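Local coordinates for ferric uptake regulation protein (Pseudomonas aeruginosa, PDB 1MZB) that binds zinc ions at several sites and probably acts as an iron-responsive, DNA-binding regulator of iron-uptake genes, at residues A12-T17 with A66-R71; V93-G98 with V129-K134. All blocks are in the same frame, centred on the assembly; numbering follows the deposited sequence.

Contact 1: residues A12-T17 with A66-R71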
loop_
_atom_site.group_PDB
_atom_site.type_symbol
_atom_site.label_atom_id
_atom_site.label_comp_id
_atom_site.label_asym_id
_atom_site.label_seq_id
_atom_site.Cartn_x
_atom_site.Cartn_y
_atom_site.Cartn_z
ATOM N N ALA A 12 -5.357 1.304 -20.511
ATOM C CA ALA A 12 -3.972 0.949 -20.821
ATOM C C ALA A 12 -3.711 0.792 -22.318
ATOM O O ALA A 12 -2.680 0.253 -22.720
ATOM C CB ALA A 12 -3.588 -0.342 -20.088
ATOM N N GLY A 13 -4.642 1.269 -23.144
ATOM C CA GLY A 13 -4.482 1.177 -24.586
ATOM C C GLY A 13 -4.373 -0.238 -25.109
ATOM O O GLY A 13 -3.724 -0.491 -26.136
ATOM N N LEU A 14 -5.018 -1.163 -24.410
ATOM C CA LEU A 14 -4.991 -2.569 -24.788
ATOM C C LEU A 14 -6.386 -3.105 -25.078
ATOM O O LEU A 14 -7.294 -2.978 -24.255
ATOM C CB LEU A 14 -4.367 -3.402 -23.668
ATOM C CG LEU A 14 -2.955 -3.004 -23.222
ATOM C CD1 LEU A 14 -2.477 -4.005 -22.162
ATOM C CD2 LEU A 14 -2.004 -2.997 -24.422
ATOM N N LYS A 15 -6.548 -3.716 -26.249
ATOM C CA LYS A 15 -7.837 -4.272 -26.642
ATOM C C LYS A 15 -8.214 -5.367 -25.663
ATOM O O LYS A 15 -7.345 -6.077 -25.157
ATOM C CB LYS A 15 -7.759 -4.832 -28.058
ATOM N N VAL A 16 -9.510 -5.507 -25.396
ATOM C CA VAL A 16 -10.001 -6.517 -24.466
ATOM C C VAL A 16 -10.069 -7.885 -25.124
ATOM O O VAL A 16 -10.741 -8.051 -26.140
ATOM C CB VAL A 16 -11.395 -6.142 -23.944
ATOM C CG1 VAL A 16 -11.955 -7.263 -23.084
ATOM C CG2 VAL A 16 -11.308 -4.846 -23.139
ATOM N N THR A 17 -9.374 -8.862 -24.543
ATOM C CA THR A 17 -9.353 -10.219 -25.072
ATOM C C THR A 17 -9.496 -11.216 -23.943
ATOM O O THR A 17 -9.210 -10.920 -22.781
ATOM C CB THR A 17 -8.035 -10.546 -25.800
ATOM O OG1 THR A 17 -6.969 -10.626 -24.839
ATOM C CG2 THR A 17 -7.711 -9.478 -26.825
ATOM N N ALA A 66 2.540 -1.596 -20.525
ATOM C CA ALA A 66 1.375 -0.737 -20.378
ATOM C C ALA A 66 1.275 -0.091 -19.014
ATOM O O ALA A 66 0.543 0.888 -18.840
ATOM C CB ALA A 66 0.104 -1.554 -20.671
ATOM N N GLY A 67 1.992 -0.631 -18.037
ATOM C CA GLY A 67 1.932 -0.067 -16.707
ATOM C C GLY A 67 0.931 -0.747 -15.786
ATOM O O GLY A 67 0.762 -0.316 -14.650
ATOM N N LEU A 68 0.264 -1.789 -16.256
ATOM C CA LEU A 68 -0.674 -2.500 -15.388
ATOM C C LEU A 68 0.099 -3.367 -14.376
ATOM O O LEU A 68 -0.411 -3.678 -13.299
ATOM C CB LEU A 68 -1.575 -3.402 -16.210
ATOM C CG LEU A 68 -2.624 -2.635 -17.007
ATOM C CD1 LEU A 68 -3.410 -3.632 -17.846
ATOM C CD2 LEU A 68 -3.538 -1.872 -16.028
ATOM N N VAL A 69 1.295 -3.814 -14.749
ATOM C CA VAL A 69 2.093 -4.616 -13.795
ATOM C C VAL A 69 3.522 -4.107 -13.807
ATOM O O VAL A 69 3.914 -3.390 -14.728
ATOM C CB VAL A 69 2.115 -6.155 -14.101
ATOM C CG1 VAL A 69 0.700 -6.693 -14.255
ATOM C CG2 VAL A 69 2.976 -6.477 -15.280
ATOM N N VAL A 70 4.271 -4.448 -12.761
ATOM C CA VAL A 70 5.667 -4.064 -12.658
ATOM C C VAL A 70 6.398 -5.403 -12.647
ATOM O O VAL A 70 5.904 -6.358 -12.057
ATOM C CB VAL A 70 5.959 -3.353 -11.325
ATOM C CG1 VAL A 70 7.446 -3.071 -11.214
ATOM C CG2 VAL A 70 5.168 -2.013 -11.246
ATOM N N ARG A 71 7.546 -5.465 -13.298
ATOM C CA ARG A 71 8.343 -6.681 -13.327
ATOM C C ARG A 71 9.553 -6.414 -12.437
ATOM O O ARG A 71 10.196 -5.356 -12.511
ATOM C CB ARG A 71 8.760 -6.979 -14.772
ATOM C CG ARG A 71 9.799 -8.074 -14.957
ATOM C CD ARG A 71 10.346 -8.021 -16.386
ATOM N NE ARG A 71 11.074 -9.216 -16.780
ATOM C CZ ARG A 71 10.752 -9.964 -17.831
ATOM N NH1 ARG A 71 9.703 -9.637 -18.596
ATOM N NH2 ARG A 71 11.478 -11.031 -18.120
#

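Contact 2: residues V93-G98 with V129-K134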
loop_
_atom_site.group_PDB
_atom_site.type_symbol
_atom_site.label_atom_id
_atom_site.label_comp_id
_atom_site.label_asym_id
_atom_site.label_seq_id
_atom_site.Cartn_x
_atom_site.Cartn_y
_atom_site.Cartn_z
ATOM N N VAL A 93 14.420 -8.382 0.550
ATOM C CA VAL A 93 14.609 -9.731 -0.004
ATOM C C VAL A 93 15.654 -10.454 0.853
ATOM O O VAL A 93 16.758 -9.936 1.057
ATOM C CB VAL A 93 15.113 -9.652 -1.454
ATOM C CG1 VAL A 93 15.258 -11.054 -2.037
ATOM C CG2 VAL A 93 14.130 -8.868 -2.297
ATOM N N CYS A 94 15.297 -11.635 1.350
ATOM C CA CYS A 94 16.193 -12.455 2.172
ATOM C C CYS A 94 17.133 -13.114 1.184
ATOM O O CYS A 94 16.727 -13.975 0.411
ATOM C CB CYS A 94 15.390 -13.506 2.928
ATOM S SG CYS A 94 14.376 -12.751 4.181
ATOM N N VAL A 95 18.394 -12.703 1.212
ATOM C CA VAL A 95 19.339 -13.202 0.244
ATOM C C VAL A 95 19.540 -14.690 0.287
ATOM O O VAL A 95 19.689 -15.318 -0.745
ATOM C CB VAL A 95 20.729 -12.518 0.364
ATOM C CG1 VAL A 95 20.593 -11.001 0.259
ATOM C CG2 VAL A 95 21.394 -12.897 1.660
ATOM N N ASP A 96 19.509 -15.260 1.482
ATOM C CA ASP A 96 19.771 -16.685 1.586
ATOM C C ASP A 96 18.619 -17.597 1.188
ATOM O O ASP A 96 18.834 -18.698 0.688
ATOM C CB ASP A 96 20.239 -16.987 3.021
ATOM C CG ASP A 96 21.592 -16.359 3.328
ATOM O OD1 ASP A 96 22.404 -16.205 2.390
ATOM O OD2 ASP A 96 21.857 -16.019 4.510
ATOM N N THR A 97 17.396 -17.128 1.389
ATOM C CA THR A 97 16.217 -17.928 1.076
ATOM C C THR A 97 15.389 -17.457 -0.136
ATOM O O THR A 97 14.570 -18.214 -0.686
ATOM C CB THR A 97 15.277 -17.955 2.270
ATOM O OG1 THR A 97 14.698 -16.646 2.450
ATOM C CG2 THR A 97 16.054 -18.341 3.541
ATOM N N GLY A 98 15.565 -16.199 -0.511
ATOM C CA GLY A 98 14.786 -15.647 -1.614
ATOM C C GLY A 98 13.432 -15.096 -1.124
ATOM O O GLY A 98 12.684 -14.543 -1.938
ATOM N N VAL A 129 15.044 -1.734 -3.155
ATOM C CA VAL A 129 15.084 -3.135 -2.691
ATOM C C VAL A 129 16.142 -3.208 -1.613
ATOM O O VAL A 129 17.264 -2.708 -1.798
ATOM C CB VAL A 129 15.457 -4.104 -3.856
ATOM C CG1 VAL A 129 15.563 -5.577 -3.315
ATOM C CG2 VAL A 129 14.422 -4.012 -4.954
ATOM N N LEU A 130 15.801 -3.810 -0.471
ATOM C CA LEU A 130 16.774 -3.931 0.601
ATOM C C LEU A 130 17.097 -5.420 0.706
ATOM O O LEU A 130 16.199 -6.210 0.912
ATOM C CB LEU A 130 16.175 -3.433 1.924
ATOM C CG LEU A 130 15.755 -1.957 1.891
ATOM C CD1 LEU A 130 15.203 -1.569 3.265
ATOM C CD2 LEU A 130 16.937 -1.095 1.499
ATOM N N TYR A 131 18.359 -5.788 0.506
ATOM C CA TYR A 131 18.732 -7.194 0.577
ATOM C C TYR A 131 19.137 -7.423 2.005
ATOM O O TYR A 131 19.967 -6.698 2.528
ATOM C CB TYR A 131 19.876 -7.517 -0.385
ATOM C CG TYR A 131 19.460 -7.323 -1.839
ATOM C CD1 TYR A 131 18.746 -8.314 -2.524
ATOM C CD2 TYR A 131 19.740 -6.125 -2.503
ATOM C CE1 TYR A 131 18.321 -8.120 -3.845
ATOM C CE2 TYR A 131 19.305 -5.922 -3.844
ATOM C CZ TYR A 131 18.608 -6.929 -4.485
ATOM O OH TYR A 131 18.211 -6.755 -5.793
ATOM N N VAL A 132 18.550 -8.442 2.621
ATOM C CA VAL A 132 18.803 -8.666 4.039
ATOM C C VAL A 132 19.126 -10.096 4.440
ATOM O O VAL A 132 18.969 -11.042 3.667
ATOM C CB VAL A 132 17.602 -8.188 4.847
ATOM C CG1 VAL A 132 17.347 -6.670 4.582
ATOM C CG2 VAL A 132 16.361 -9.036 4.487
ATOM N N ARG A 133 19.565 -10.235 5.686
ATOM C CA ARG A 133 19.887 -11.560 6.226
ATOM C C ARG A 133 19.492 -11.496 7.705
ATOM O O ARG A 133 19.688 -10.473 8.330
ATOM C CB ARG A 133 21.387 -11.828 6.086
ATOM C CG ARG A 133 21.825 -13.152 6.740
ATOM C CD ARG A 133 23.271 -13.487 6.437
ATOM N NE ARG A 133 23.464 -13.991 5.079
ATOM C CZ ARG A 133 24.355 -13.498 4.221
ATOM N NH1 ARG A 133 25.130 -12.479 4.586
ATOM N NH2 ARG A 133 24.494 -14.039 3.010
ATOM N N LYS A 134 18.902 -12.561 8.248
ATOM C CA LYS A 134 18.502 -12.558 9.658
ATOM C C LYS A 134 19.743 -12.377 10.524
ATOM O O LYS A 134 20.745 -13.072 10.327
ATOM C CB LYS A 134 17.787 -13.870 10.017
HETATM O O HOH W 1 18.188 -14.156 3.961
#

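Contact 1: residues A12-T17 with A66-R71
Ala12 meets Ala66 where two helix ends of the winged-helix, probably DNA-binding, domain come side by side, a worked example of two helix ends meeting through alanine methyls and leucine branches. The first segment leaves helix 4-11 and runs to the start of helix 18-28; the second passes from the end of helix 53-66 into strand 69-72, the first strand of the two-stranded wing. At Ala12 the methyl points at the opposite segment, and its CB stands 3.9 Å from CB of Ala66. The same methyl rests against the branch point of Leu68, with Ala12 CB 4.0 Å from Leu68 CG, so one small side chain touches two residues of the second segment, one on each side of Gly67.

Gly13 has positive phi (61°) and closes helix 4-11 as the C-prime residue of a Schellman motif, in which Gly13 N bonds to Arg10 O and Leu14 N to Leu9 O. Gly67 ends helix 53-66 with a Schellman motif too, so the contact pairs two helix ends closed in the same way. Beyond the first reversal, Leu14 returns to the interface. Its CD1 is anti to CA (chi2 -177°), which extends this branch to within 3.9 Å of Ala66 CB, while the same CD1 approaches Leu68 CD1 more loosely at 4.4 Å. Leu14 also touches Phe63 of helix 53-66 and Arg20 of helix 18-28.

Val16 packs on Leu9 and Val21, tying the loop to both its flanking helices, and Thr17 is the N-cap of helix 18-28, its OG1 bonded to Arg20 N. Back at the interface, Ala66 CB faces a polar atom as well as methyls: Ala12 O lies 3.9 Å from it.

Contact 2: residues V93-G98 with V129-K134
Val95 and Asp96 meet the guanidinium of Arg133 in two ways: Val95 CG2 lies over one face, 3.6 Å from NH2, and the Asp96 carboxylate approaches the edge. The Tyr131 ring has Val129 CG1 over one face, 3.5 Å above the plane and offset toward the rim, while Val95 CG1 and Val93 CB approach it obliquely.

The salt bridge is bidentate and side-on. Arg133 NE donates to Asp96 OD2 at 2.6 Å and NH2 to OD1 at 3.1 Å, each oxygen being engaged on its syn side. Carboxylate and guanidinium planes stand 26° apart, and both oxygens lie close to the guanidinium plane. A bend at chi3 (-76°) turns NE away from an extended course, and NE makes the shorter of the two bonds to Asp96.

Behind these groups the backbones illustrate parallel strand pairing. Val93 sends its N-H to Leu130 O (2.8 Å) and takes the N-H of Val132 on its own O (2.8 Å), so it spans Tyr131. Val95 N then bonds to Val132 O just past the end of strand 90-94; a water donates to that same oxygen and accepts from Asp96 N, linking Asp96 to the partner strand. Gly98 N closes the following turn on Cys94 O. Cys94 and Val132 share one sheet face, Val93 and Tyr131 the other.

Val93 also touches Phe74, and Leu130 is hydrogen-bonded through its backbone to His91. Strand 90-94 is the middle strand, antiparallel to 100-103 on one side and parallel to 129-132 on the other, the chain passing through strand 100-103 and helix 106-117 before it returns as 129-132.

Overall arrangement
The two contacts follow one another in sequence and flank the centre of the chain, their centres 30 Å apart and their nearest atoms about 9 Å apart without touching. Metal ions help relate them. Val70 of contact 1 pairs through its backbone with Glu82, which shares a zinc ion with His34, His91 and Glu102; His91 in turn lies on the strand that runs into contact 2. That strand also supplies Asp90 to another zinc site, with His88, Glu109 and His126. The Val93 side chain is about 9 Å from a bound zinc, and contact 2 lies along the strand past the zinc ligands Asp90 and His91, in the probable dimerisation domain.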